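Local coordinates for protein beta-agarase AgaA (Microbulbifer thermotolerans, PDB 3WZ1) that cleaves the beta-1,4-galactosidic linkages of agarose as an endo-acting glycoside hydrolase of family 16, releasing mainly neoagarotetraose, at residues Y100-E105 / F271-P276; E128-I133 / V189-R194; D27-E32 / S67-G72; S91-A96 / Y233-M238. One frame throughout, in Å; residues are numbered along the deposited sequence.

Contact 1: Y100-E105 / F271-P276; sequences YPVYME and FYKPVP
Tyr103 and Tyr272 meet at the rim of the Tyr103 ring. Tyr272 CD1 lies near the plane of that ring, 4.3 Å from Tyr103 CD2. The same ring carries its hydroxyl to Glu105 within its own strand, where Tyr103 OH donates to Glu105 OE2. The Tyr272 hydroxyl turns to Arg270 instead. On the other face of the sheet, the Phe271 ring takes Met104 CB obliquely, with 3.9 Å between Met104 CB and Phe271 CD2. The Met104 chain then leads away from the ring. The two strands are antiparallel neighbours in the beta-jelly roll of this GH16 catalytic domain. Tyr103 and Tyr272 form the hydrogen-bonded pair, and Met104 and Phe271 the next, non-hydrogen-bonded one. Tyr103 N reaches Tyr272 O at 2.9 Å, and Tyr272 N returns the bond to Tyr103 O. Beyond this pair, Lys273 bends at chi2 (-72°) and chi3 (-70°), which curls its amine back to the loop just before the other strand. Lys273 NZ donates to Pro101 O at 2.8 Å from above the carbonyl plane. A water joins the same NZ to Tyr100 O. Pro101 follows a cis peptide bond, and its CG packs 3.7 Å from Pro274 CG.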
# COMPACT_ATOMS: atom_id res chain seq x y z
N TYR A 100 -1.71 -6.03 -15.13
CA TYR A 100 -2.66 -5.13 -15.79
C TYR A 100 -3.43 -5.92 -16.85
O TYR A 100 -2.92 -6.92 -17.36
CB TYR A 100 -1.95 -3.95 -16.44
CG TYR A 100 -1.19 -4.32 -17.70
CD1 TYR A 100 -1.84 -4.38 -18.92
CD2 TYR A 100 0.17 -4.59 -17.67
CE1 TYR A 100 -1.17 -4.72 -20.07
CE2 TYR A 100 0.85 -4.97 -18.82
CZ TYR A 100 0.16 -5.01 -20.03
OH TYR A 100 0.83 -5.33 -21.21
N PRO A 101 -4.66 -5.50 -17.16
CA PRO A 101 -5.43 -4.46 -16.49
C PRO A 101 -6.05 -4.98 -15.20
O PRO A 101 -6.58 -6.10 -15.16
CB PRO A 101 -6.53 -4.13 -17.51
CG PRO A 101 -6.73 -5.42 -18.26
CD PRO A 101 -5.40 -6.12 -18.27
N VAL A 102 -6.00 -4.16 -14.16
CA VAL A 102 -6.56 -4.55 -12.89
C VAL A 102 -6.83 -3.33 -12.04
O VAL A 102 -6.04 -2.39 -12.05
CB VAL A 102 -5.61 -5.54 -12.14
CG1 VAL A 102 -4.26 -4.90 -11.84
CG2 VAL A 102 -6.27 -6.10 -10.89
N TYR A 103 -7.96 -3.34 -11.33
CA TYR A 103 -8.27 -2.31 -10.33
C TYR A 103 -7.94 -2.88 -8.96
O TYR A 103 -8.40 -3.96 -8.64
CB TYR A 103 -9.75 -1.89 -10.39
CG TYR A 103 -10.12 -0.84 -9.37
CD1 TYR A 103 -9.71 0.49 -9.54
CD2 TYR A 103 -10.83 -1.16 -8.21
CE1 TYR A 103 -10.02 1.46 -8.62
CE2 TYR A 103 -11.12 -0.19 -7.28
CZ TYR A 103 -10.71 1.12 -7.48
OH TYR A 103 -11.01 2.10 -6.55
N MET A 104 -7.16 -2.14 -8.18
CA MET A 104 -6.61 -2.63 -6.90
C MET A 104 -6.93 -1.60 -5.83
O MET A 104 -6.53 -0.45 -5.96
CB MET A 104 -5.09 -2.77 -7.03
CG MET A 104 -4.66 -3.47 -8.30
SD MET A 104 -2.85 -3.66 -8.49
CE MET A 104 -2.33 -1.97 -8.63
N GLU A 105 -7.63 -2.01 -4.77
CA GLU A 105 -8.16 -1.06 -3.79
C GLU A 105 -8.08 -1.59 -2.38
O GLU A 105 -8.35 -2.77 -2.14
CB GLU A 105 -9.61 -0.75 -4.15
CG GLU A 105 -10.24 0.38 -3.34
CD GLU A 105 -11.74 0.37 -3.51
OE1 GLU A 105 -12.39 -0.46 -2.83
OE2 GLU A 105 -12.20 1.19 -4.27
N PHE A 271 -9.65 -6.61 -5.64
CA PHE A 271 -9.03 -6.51 -6.93
C PHE A 271 -10.04 -6.93 -7.96
O PHE A 271 -10.72 -7.94 -7.75
CB PHE A 271 -7.80 -7.42 -6.99
CG PHE A 271 -6.88 -7.29 -5.81
CD1 PHE A 271 -7.09 -8.04 -4.68
CD2 PHE A 271 -5.81 -6.41 -5.83
CE1 PHE A 271 -6.27 -7.90 -3.57
CE2 PHE A 271 -4.99 -6.27 -4.73
CZ PHE A 271 -5.21 -7.01 -3.62
N TYR A 272 -10.14 -6.19 -9.07
CA TYR A 272 -11.08 -6.56 -10.14
C TYR A 272 -10.40 -6.53 -11.49
O TYR A 272 -9.56 -5.66 -11.76
CB TYR A 272 -12.29 -5.60 -10.19
CG TYR A 272 -13.19 -5.64 -8.97
CD1 TYR A 272 -12.90 -4.90 -7.85
CD2 TYR A 272 -14.35 -6.43 -8.95
CE1 TYR A 272 -13.71 -4.93 -6.73
CE2 TYR A 272 -15.16 -6.46 -7.83
CZ TYR A 272 -14.84 -5.71 -6.73
OH TYR A 272 -15.66 -5.75 -5.60
N LYS A 273 -10.83 -7.46 -12.35
CA LYS A 273 -10.36 -7.56 -13.71
C LYS A 273 -11.49 -7.19 -14.65
O LYS A 273 -12.62 -7.60 -14.44
CB LYS A 273 -9.93 -8.99 -14.01
CG LYS A 273 -8.85 -9.50 -13.09
CD LYS A 273 -7.51 -8.86 -13.38
CE LYS A 273 -6.90 -9.31 -14.69
NZ LYS A 273 -5.55 -8.70 -14.91
N PRO A 274 -11.19 -6.41 -15.69
CA PRO A 274 -12.24 -6.06 -16.64
C PRO A 274 -12.40 -7.21 -17.64
O PRO A 274 -11.42 -7.67 -18.24
CB PRO A 274 -11.71 -4.78 -17.28
CG PRO A 274 -10.23 -4.96 -17.28
CD PRO A 274 -9.90 -5.78 -16.05
N VAL A 275 -13.64 -7.70 -17.79
CA VAL A 275 -13.94 -8.85 -18.63
C VAL A 275 -15.18 -8.56 -19.46
O VAL A 275 -16.02 -7.77 -19.07
CB VAL A 275 -14.13 -10.13 -17.80
CG1 VAL A 275 -12.88 -10.41 -16.96
CG2 VAL A 275 -15.37 -10.04 -16.93
N PRO A 276 -15.27 -9.16 -20.65
CA PRO A 276 -16.49 -9.00 -21.43
C PRO A 276 -17.76 -9.40 -20.67
O PRO A 276 -17.77 -10.37 -19.92
CB PRO A 276 -16.26 -9.99 -22.59
CG PRO A 276 -14.79 -10.07 -22.72
CD PRO A 276 -14.30 -10.04 -21.32
O HOH W 1 -4.31 -9.58 -17.16

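Contact 2: E128-I133 / V189-R194; sequences EEIDVI and VGVYWR. With NA (sodium ion), chain C.
The methyl tip of Ile130 sits over the indole of Trp193 in a CH-pi contact. Ile130 CD1 is 3.6 Å from the centroid of the Trp193 five-membered ring, 11° off the ring normal. CG1 of Ile130 is anti to its carbonyl carbon (chi1 -63°) and the chain runs on extended, which carries CD1 out to the ring. Trp193 NE1 donates a hydrogen bond to Leu228 O, and this should help to fix the indole. No hydrogen bond joins the two segments, which run in nearly opposite directions and pack side chain to side chain. Val132 points both branches across: CG2 meets Val191 CG2 at 3.6 Å, and CG1 lies 3.4 Å from Val189 O. Ile133 reaches strand 187-195 with the end of its side chain, and its CG1 packs 3.6 Å from Val189 CB. Val132 and Ile133 both face Phe119 in a classic beta bulge, where the chain turns a corner. This is packing between two layers of the jelly roll. The other side of the 128-131 strand carries Glu129, the predicted nucleophile, and Asp131. At the far end, Glu128 OE2 binds a sodium ion at 2.3 Å, together with a water, Thr226, Gly227 and Ser229. Glu128 OE1 accepts from Lys230 N. The chemistry is thus divided: apolar packing backs the strand that bears the predicted nucleophile, while metal and hydrogen bonds tie its beginning to the 226-230 region.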
# COMPACT_ATOMS: atom_id res chain seq x y z
N GLU A 128 9.88 -2.61 -10.59
CA GLU A 128 8.64 -1.90 -10.93
C GLU A 128 7.69 -1.93 -9.75
O GLU A 128 7.42 -3.01 -9.19
CB GLU A 128 8.00 -2.49 -12.20
CG GLU A 128 8.87 -2.31 -13.43
CD GLU A 128 8.35 -2.96 -14.68
OE1 GLU A 128 7.15 -3.34 -14.75
OE2 GLU A 128 9.19 -3.11 -15.62
N GLU A 129 7.18 -0.76 -9.38
CA GLU A 129 6.40 -0.56 -8.16
C GLU A 129 5.24 0.39 -8.40
O GLU A 129 5.42 1.43 -9.04
CB GLU A 129 7.30 0.01 -7.05
CG GLU A 129 6.56 0.51 -5.80
CD GLU A 129 7.49 0.97 -4.68
OE1 GLU A 129 8.72 0.70 -4.75
OE2 GLU A 129 7.01 1.59 -3.72
N ILE A 130 4.07 0.06 -7.86
CA ILE A 130 2.92 0.97 -7.81
C ILE A 130 2.50 1.13 -6.36
O ILE A 130 2.29 0.13 -5.67
CB ILE A 130 1.75 0.45 -8.66
CG1 ILE A 130 2.18 0.37 -10.13
CG2 ILE A 130 0.52 1.35 -8.52
CD1 ILE A 130 1.24 -0.41 -11.03
N ASP A 131 2.42 2.39 -5.89
CA ASP A 131 2.00 2.71 -4.52
C ASP A 131 0.58 3.24 -4.46
O ASP A 131 0.32 4.39 -4.90
CB ASP A 131 2.93 3.75 -3.94
CG ASP A 131 4.35 3.34 -4.07
OD1 ASP A 131 4.67 2.27 -3.48
OD2 ASP A 131 5.12 4.03 -4.77
N VAL A 132 -0.31 2.46 -3.86
CA VAL A 132 -1.73 2.81 -3.80
C VAL A 132 -1.99 3.61 -2.52
O VAL A 132 -2.31 4.80 -2.59
CB VAL A 132 -2.64 1.57 -3.92
CG1 VAL A 132 -4.11 1.95 -3.84
CG2 VAL A 132 -2.37 0.83 -5.23
N ILE A 133 -1.83 2.98 -1.35
CA ILE A 133 -1.73 3.73 -0.08
C ILE A 133 -0.26 3.83 0.30
O ILE A 133 0.45 2.81 0.45
CB ILE A 133 -2.55 3.13 1.09
CG1 ILE A 133 -4.03 3.07 0.75
CG2 ILE A 133 -2.30 3.93 2.38
CD1 ILE A 133 -4.90 2.46 1.82
N VAL A 189 -8.77 3.64 -1.05
CA VAL A 189 -7.85 4.19 -2.02
C VAL A 189 -7.60 3.09 -3.03
O VAL A 189 -7.28 1.96 -2.66
CB VAL A 189 -6.53 4.66 -1.38
CG1 VAL A 189 -5.66 5.34 -2.40
CG2 VAL A 189 -6.84 5.61 -0.24
N GLY A 190 -7.78 3.40 -4.31
CA GLY A 190 -7.60 2.42 -5.35
C GLY A 190 -6.82 2.95 -6.54
O GLY A 190 -6.74 4.15 -6.78
N VAL A 191 -6.19 2.03 -7.27
CA VAL A 191 -5.58 2.38 -8.55
C VAL A 191 -6.13 1.46 -9.64
O VAL A 191 -6.26 0.24 -9.44
CB VAL A 191 -4.03 2.29 -8.51
CG1 VAL A 191 -3.40 2.49 -9.89
CG2 VAL A 191 -3.48 3.34 -7.57
N TYR A 192 -6.45 2.07 -10.79
CA TYR A 192 -6.64 1.30 -12.00
C TYR A 192 -5.31 1.27 -12.72
O TYR A 192 -4.87 2.28 -13.26
CB TYR A 192 -7.72 1.87 -12.91
CG TYR A 192 -8.06 1.00 -14.11
CD1 TYR A 192 -7.79 -0.37 -14.13
CD2 TYR A 192 -8.70 1.54 -15.23
CE1 TYR A 192 -8.12 -1.16 -15.22
CE2 TYR A 192 -9.05 0.76 -16.30
CZ TYR A 192 -8.75 -0.59 -16.30
OH TYR A 192 -9.11 -1.38 -17.39
N TRP A 193 -4.67 0.10 -12.66
CA TRP A 193 -3.47 -0.17 -13.43
C TRP A 193 -3.98 -0.71 -14.76
O TRP A 193 -4.20 -1.92 -14.92
CB TRP A 193 -2.61 -1.17 -12.69
CG TRP A 193 -1.36 -1.66 -13.37
CD1 TRP A 193 -0.69 -1.08 -14.40
CD2 TRP A 193 -0.63 -2.83 -13.01
NE1 TRP A 193 0.43 -1.83 -14.71
CE2 TRP A 193 0.47 -2.92 -13.88
CE3 TRP A 193 -0.81 -3.82 -12.03
CZ2 TRP A 193 1.39 -3.95 -13.79
CZ3 TRP A 193 0.08 -4.86 -11.96
CH2 TRP A 193 1.19 -4.91 -12.83
N ARG A 194 -4.20 0.20 -15.71
CA ARG A 194 -4.85 -0.13 -16.97
C ARG A 194 -3.93 -0.80 -17.97
O ARG A 194 -4.31 -1.78 -18.61
CB ARG A 194 -5.47 1.12 -17.61
CG ARG A 194 -6.33 0.83 -18.83
CD ARG A 194 -6.77 2.14 -19.46
NE ARG A 194 -5.69 2.74 -20.23
CZ ARG A 194 -5.73 3.93 -20.79
NH1 ARG A 194 -6.79 4.72 -20.65
NH2 ARG A 194 -4.69 4.34 -21.51
NA NA C . 8.21 -3.23 -17.68
O HOH W 2 9.14 -5.53 -18.49

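Contact 3: D27-E32 / S67-G72. With NA (sodium ion), chain B.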
# COMPACT_ATOMS: atom_id res chain seq x y z
N ASP A 27 -9.85 -9.94 -0.25
CA ASP A 27 -9.94 -10.44 1.13
C ASP A 27 -10.53 -9.33 2.00
O ASP A 27 -9.98 -8.24 2.04
CB ASP A 27 -8.55 -10.90 1.64
CG ASP A 27 -8.62 -11.80 2.87
OD1 ASP A 27 -9.69 -11.87 3.50
OD2 ASP A 27 -7.58 -12.43 3.21
N ASP A 28 -11.64 -9.61 2.68
CA ASP A 28 -12.20 -8.68 3.65
C ASP A 28 -11.91 -9.05 5.11
O ASP A 28 -12.45 -8.44 6.03
CB ASP A 28 -13.70 -8.41 3.39
CG ASP A 28 -14.56 -9.63 3.56
OD1 ASP A 28 -14.03 -10.75 3.80
OD2 ASP A 28 -15.81 -9.47 3.45
N PHE A 29 -11.04 -10.03 5.32
CA PHE A 29 -10.42 -10.26 6.62
C PHE A 29 -11.43 -10.58 7.73
O PHE A 29 -11.24 -10.22 8.89
CB PHE A 29 -9.51 -9.07 6.99
CG PHE A 29 -8.38 -8.87 6.01
CD1 PHE A 29 -7.40 -9.84 5.87
CD2 PHE A 29 -8.32 -7.73 5.21
CE1 PHE A 29 -6.39 -9.68 4.95
CE2 PHE A 29 -7.31 -7.57 4.29
CZ PHE A 29 -6.34 -8.55 4.17
N ASN A 30 -12.46 -11.32 7.37
CA ASN A 30 -13.46 -11.77 8.33
C ASN A 30 -13.15 -13.19 8.80
O ASN A 30 -13.90 -14.15 8.58
CB ASN A 30 -14.86 -11.61 7.77
CG ASN A 30 -15.28 -10.17 7.70
OD1 ASN A 30 -15.56 -9.65 6.63
ND2 ASN A 30 -15.30 -9.51 8.84
N TYR A 31 -12.00 -13.30 9.44
CA TYR A 31 -11.55 -14.54 10.05
C TYR A 31 -10.55 -14.19 11.13
O TYR A 31 -10.09 -13.04 11.23
CB TYR A 31 -10.92 -15.50 9.03
CG TYR A 31 -9.84 -14.89 8.14
CD1 TYR A 31 -10.17 -14.26 6.94
CD2 TYR A 31 -8.49 -15.00 8.48
CE1 TYR A 31 -9.20 -13.72 6.14
CE2 TYR A 31 -7.51 -14.48 7.67
CZ TYR A 31 -7.86 -13.84 6.50
OH TYR A 31 -6.87 -13.31 5.68
N GLU A 32 -10.19 -15.18 11.95
CA GLU A 32 -9.25 -14.96 13.04
C GLU A 32 -7.92 -15.63 12.66
O GLU A 32 -7.87 -16.84 12.44
CB GLU A 32 -9.82 -15.53 14.35
CG GLU A 32 -11.06 -14.79 14.83
CD GLU A 32 -10.80 -13.33 15.16
OE1 GLU A 32 -9.80 -13.05 15.86
OE2 GLU A 32 -11.59 -12.45 14.73
N SER A 67 1.86 -8.75 12.36
CA SER A 67 0.61 -8.79 11.59
C SER A 67 -0.33 -9.82 12.19
O SER A 67 0.10 -10.84 12.71
CB SER A 67 0.91 -9.12 10.12
OG SER A 67 1.57 -10.37 9.98
N TYR A 68 -1.63 -9.54 12.13
CA TYR A 68 -2.65 -10.49 12.57
C TYR A 68 -3.98 -10.06 11.97
O TYR A 68 -4.13 -8.93 11.51
CB TYR A 68 -2.73 -10.59 14.11
CG TYR A 68 -3.08 -9.32 14.83
CD1 TYR A 68 -2.09 -8.40 15.19
CD2 TYR A 68 -4.39 -9.03 15.14
CE1 TYR A 68 -2.41 -7.23 15.86
CE2 TYR A 68 -4.71 -7.86 15.82
CZ TYR A 68 -3.72 -6.97 16.17
OH TYR A 68 -4.06 -5.80 16.82
N VAL A 69 -4.93 -10.98 11.97
CA VAL A 69 -6.27 -10.72 11.47
C VAL A 69 -7.24 -10.99 12.61
O VAL A 69 -7.26 -12.09 13.18
CB VAL A 69 -6.61 -11.55 10.22
CG1 VAL A 69 -7.96 -11.11 9.66
CG2 VAL A 69 -5.54 -11.39 9.15
N SER A 70 -8.05 -9.99 12.93
CA SER A 70 -9.06 -10.12 13.98
C SER A 70 -10.13 -9.04 13.89
O SER A 70 -9.87 -7.93 13.47
CB SER A 70 -8.41 -10.06 15.37
OG SER A 70 -9.35 -10.47 16.36
N GLY A 71 -11.33 -9.39 14.32
CA GLY A 71 -12.41 -8.42 14.42
C GLY A 71 -12.77 -7.76 13.10
O GLY A 71 -13.18 -6.60 13.09
N GLY A 72 -12.58 -8.50 12.00
CA GLY A 72 -12.92 -8.05 10.64
C GLY A 72 -11.83 -7.22 9.95
O GLY A 72 -12.06 -6.65 8.87
NA NA B . -13.09 -6.35 6.82
O HOH W 3 -11.16 -10.62 11.49
O HOH W 4 -6.75 -13.26 15.68
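Glu32 reaches over to Ser70, at the end of strand 67-70, and to Gly71 in the turn after it. Its CB starts away from the other segment, and the bend at chi2 (-63°) brings the carboxylate back. There CD lies 3.4 Å from Ser70 OG. OE1 accepts from Ser70 OG at 2.7 Å, and OE2 accepts from Gly71 N at 3.1 Å. Both oxygens use their syn lone pairs, so the carboxylate holds both residues, one with each oxygen. A water also joins OE1 to Val69 O. The contact lies at the edge of the GH16 jelly roll, where the loop after strand 18-22 packs on the end of strand 67-70. A sodium ion closes the other end, bound by Asp28 O and Gly72 O, each at 2.3 Å. Asp4 and Asp267 complete the protein part of this site. Between the two polar ends Val69 points into the loop. Its CG1 lies over one face of the Tyr31 ring, 4.1 Å from the centroid, and packs 3.7 Å from Phe29 CB. Asp27 holds the loop from within its own segment: OD1 accepts from Phe29 N in an Asx turn, and OD2 accepts from Tyr31 OH. A water accepts from Gly72 N and donates to Phe29 O and Tyr31 O.

Contact 4: S91-A96 / Y233-M238; sequences SITSKA and YAIINM
Ser94 and Ala234 grip each other through two bonds. Ser94 N donates to Ala234 O at 2.8 Å, and Ala234 N donates to Ser94 OG at 3.0 Å. OG lies between the backbone N and the carbonyl carbon (chi1 66°), where it takes the place of a main-chain acceptor. It also donates to Ala96 O at 2.7 Å. Further along, Ile92 and Ile236 form an antiparallel hydrogen-bonded pair. Ile92 N donates to Ile236 O, and Ile236 N to Ile92 O, each at 2.9 Å. Their side chains lie side by side and point the same way, with the two CD1 atoms 4.1 Å apart. On the other face of the sheet, Thr93 lies alongside Ile235, its OG1 3.8 Å from Ile235 CG1. Tyr233 turns the edge of its ring to the carbonyls of Ser94 and Lys95, and its CD2 comes within 3.4 Å of Ser94 O. Farther out, Leu74 packs on Ile92 and Ile236. Strand 116-123 borders strand 232-239 in this layer of the jelly roll. The side chains of Ile92 and Ile236 make an apolar face. The other face mixes Ile235 with the hydroxyls of Ser91 and Thr93, and both hydroxyls donate to Gly49 O.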
# COMPACT_ATOMS: atom_id res chain seq x y z
N SER A 91 4.05 -6.95 8.04
CA SER A 91 4.05 -6.99 6.59
C SER A 91 3.47 -8.29 6.13
O SER A 91 3.83 -9.33 6.68
CB SER A 91 5.46 -6.85 6.03
OG SER A 91 5.45 -6.92 4.61
N ILE A 92 2.59 -8.24 5.14
CA ILE A 92 2.13 -9.44 4.44
C ILE A 92 2.21 -9.18 2.94
O ILE A 92 2.14 -8.02 2.48
CB ILE A 92 0.71 -9.90 4.89
CG1 ILE A 92 -0.41 -9.05 4.23
CG2 ILE A 92 0.59 -9.93 6.41
CD1 ILE A 92 -1.78 -9.63 4.49
N THR A 93 2.39 -10.27 2.18
CA THR A 93 2.55 -10.21 0.73
C THR A 93 1.68 -11.30 0.10
O THR A 93 1.55 -12.41 0.63
CB THR A 93 4.04 -10.41 0.35
OG1 THR A 93 4.83 -9.33 0.87
CG2 THR A 93 4.23 -10.46 -1.14
N SER A 94 1.08 -10.99 -1.05
CA SER A 94 0.30 -12.00 -1.77
C SER A 94 1.21 -13.13 -2.27
O SER A 94 2.36 -12.91 -2.64
CB SER A 94 -0.49 -11.38 -2.93
OG SER A 94 0.33 -10.86 -3.96
N LYS A 95 0.68 -14.35 -2.25
CA LYS A 95 1.44 -15.49 -2.77
C LYS A 95 1.57 -15.46 -4.29
O LYS A 95 2.56 -15.95 -4.85
CB LYS A 95 0.81 -16.80 -2.30
CG LYS A 95 1.01 -17.02 -0.82
CD LYS A 95 0.55 -18.39 -0.36
CE LYS A 95 1.15 -18.77 0.99
NZ LYS A 95 0.63 -20.12 1.40
N ALA A 96 0.58 -14.86 -4.95
CA ALA A 96 0.58 -14.74 -6.41
C ALA A 96 0.49 -13.26 -6.79
O ALA A 96 -0.09 -12.49 -6.05
CB ALA A 96 -0.60 -15.48 -6.97
N TYR A 233 3.33 -8.18 -6.95
CA TYR A 233 2.76 -8.76 -5.75
C TYR A 233 2.14 -7.66 -4.90
O TYR A 233 2.70 -6.56 -4.80
CB TYR A 233 3.82 -9.52 -4.94
CG TYR A 233 4.34 -10.70 -5.72
CD1 TYR A 233 5.36 -10.55 -6.65
CD2 TYR A 233 3.76 -11.95 -5.57
CE1 TYR A 233 5.78 -11.62 -7.42
CE2 TYR A 233 4.18 -13.03 -6.33
CZ TYR A 233 5.18 -12.84 -7.24
OH TYR A 233 5.60 -13.91 -8.02
N ALA A 234 0.99 -7.96 -4.29
CA ALA A 234 0.37 -7.05 -3.34
C ALA A 234 1.08 -7.12 -2.00
O ALA A 234 1.31 -8.23 -1.49
CB ALA A 234 -1.09 -7.41 -3.18
N ILE A 235 1.38 -5.96 -1.41
CA ILE A 235 2.07 -5.89 -0.14
C ILE A 235 1.32 -4.91 0.75
O ILE A 235 0.96 -3.80 0.33
CB ILE A 235 3.54 -5.43 -0.32
CG1 ILE A 235 4.25 -6.31 -1.37
CG2 ILE A 235 4.27 -5.44 1.01
CD1 ILE A 235 5.60 -5.76 -1.80
N ILE A 236 1.10 -5.33 1.99
CA ILE A 236 0.49 -4.48 3.00
C ILE A 236 1.49 -4.43 4.13
O ILE A 236 1.82 -5.46 4.71
CB ILE A 236 -0.85 -5.02 3.49
CG1 ILE A 236 -1.83 -5.24 2.32
CG2 ILE A 236 -1.44 -4.04 4.51
CD1 ILE A 236 -2.95 -6.20 2.65
N ASN A 237 1.99 -3.25 4.46
CA ASN A 237 2.98 -3.16 5.51
C ASN A 237 2.96 -1.82 6.20
O ASN A 237 2.18 -0.93 5.80
CB ASN A 237 4.39 -3.51 4.98
CG ASN A 237 5.03 -2.40 4.17
OD1 ASN A 237 4.68 -1.22 4.31
ND2 ASN A 237 5.99 -2.75 3.33
N MET A 238 3.80 -1.67 7.22
CA MET A 238 4.34 -0.36 7.55
C MET A 238 5.82 -0.37 7.26
O MET A 238 6.45 -1.42 7.22
CB MET A 238 4.12 0.06 9.00
CG MET A 238 2.73 0.61 9.29
SD MET A 238 2.55 1.37 10.90
CE MET A 238 2.33 -0.03 11.95

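Overall arrangement
All four contacts belong to the GH16 catalytic domain. Contacts 1 and 2 share neighbouring strands, 102-109 and 187-195, and their centres are about 11 Å apart. Probable hydrogen bonds join them, such as Met104 O to Val191 N at 2.8 Å. Contact 4 touches contact 1 where Phe271 CZ packs on Ala234 CB at 4.2 Å, and contact 3 where Ser67 OG meets Ile92 CG2 at 3.7 Å. Contacts 2 and 3 do not touch, and each holds part of a different sodium site. Contact 2 carries Glu129, the predicted nucleophile. In contact 4, the side chain of Asn237 lies about 7 Å from that of Glu134, the predicted proton donor. Contact 3 is remote from this active site.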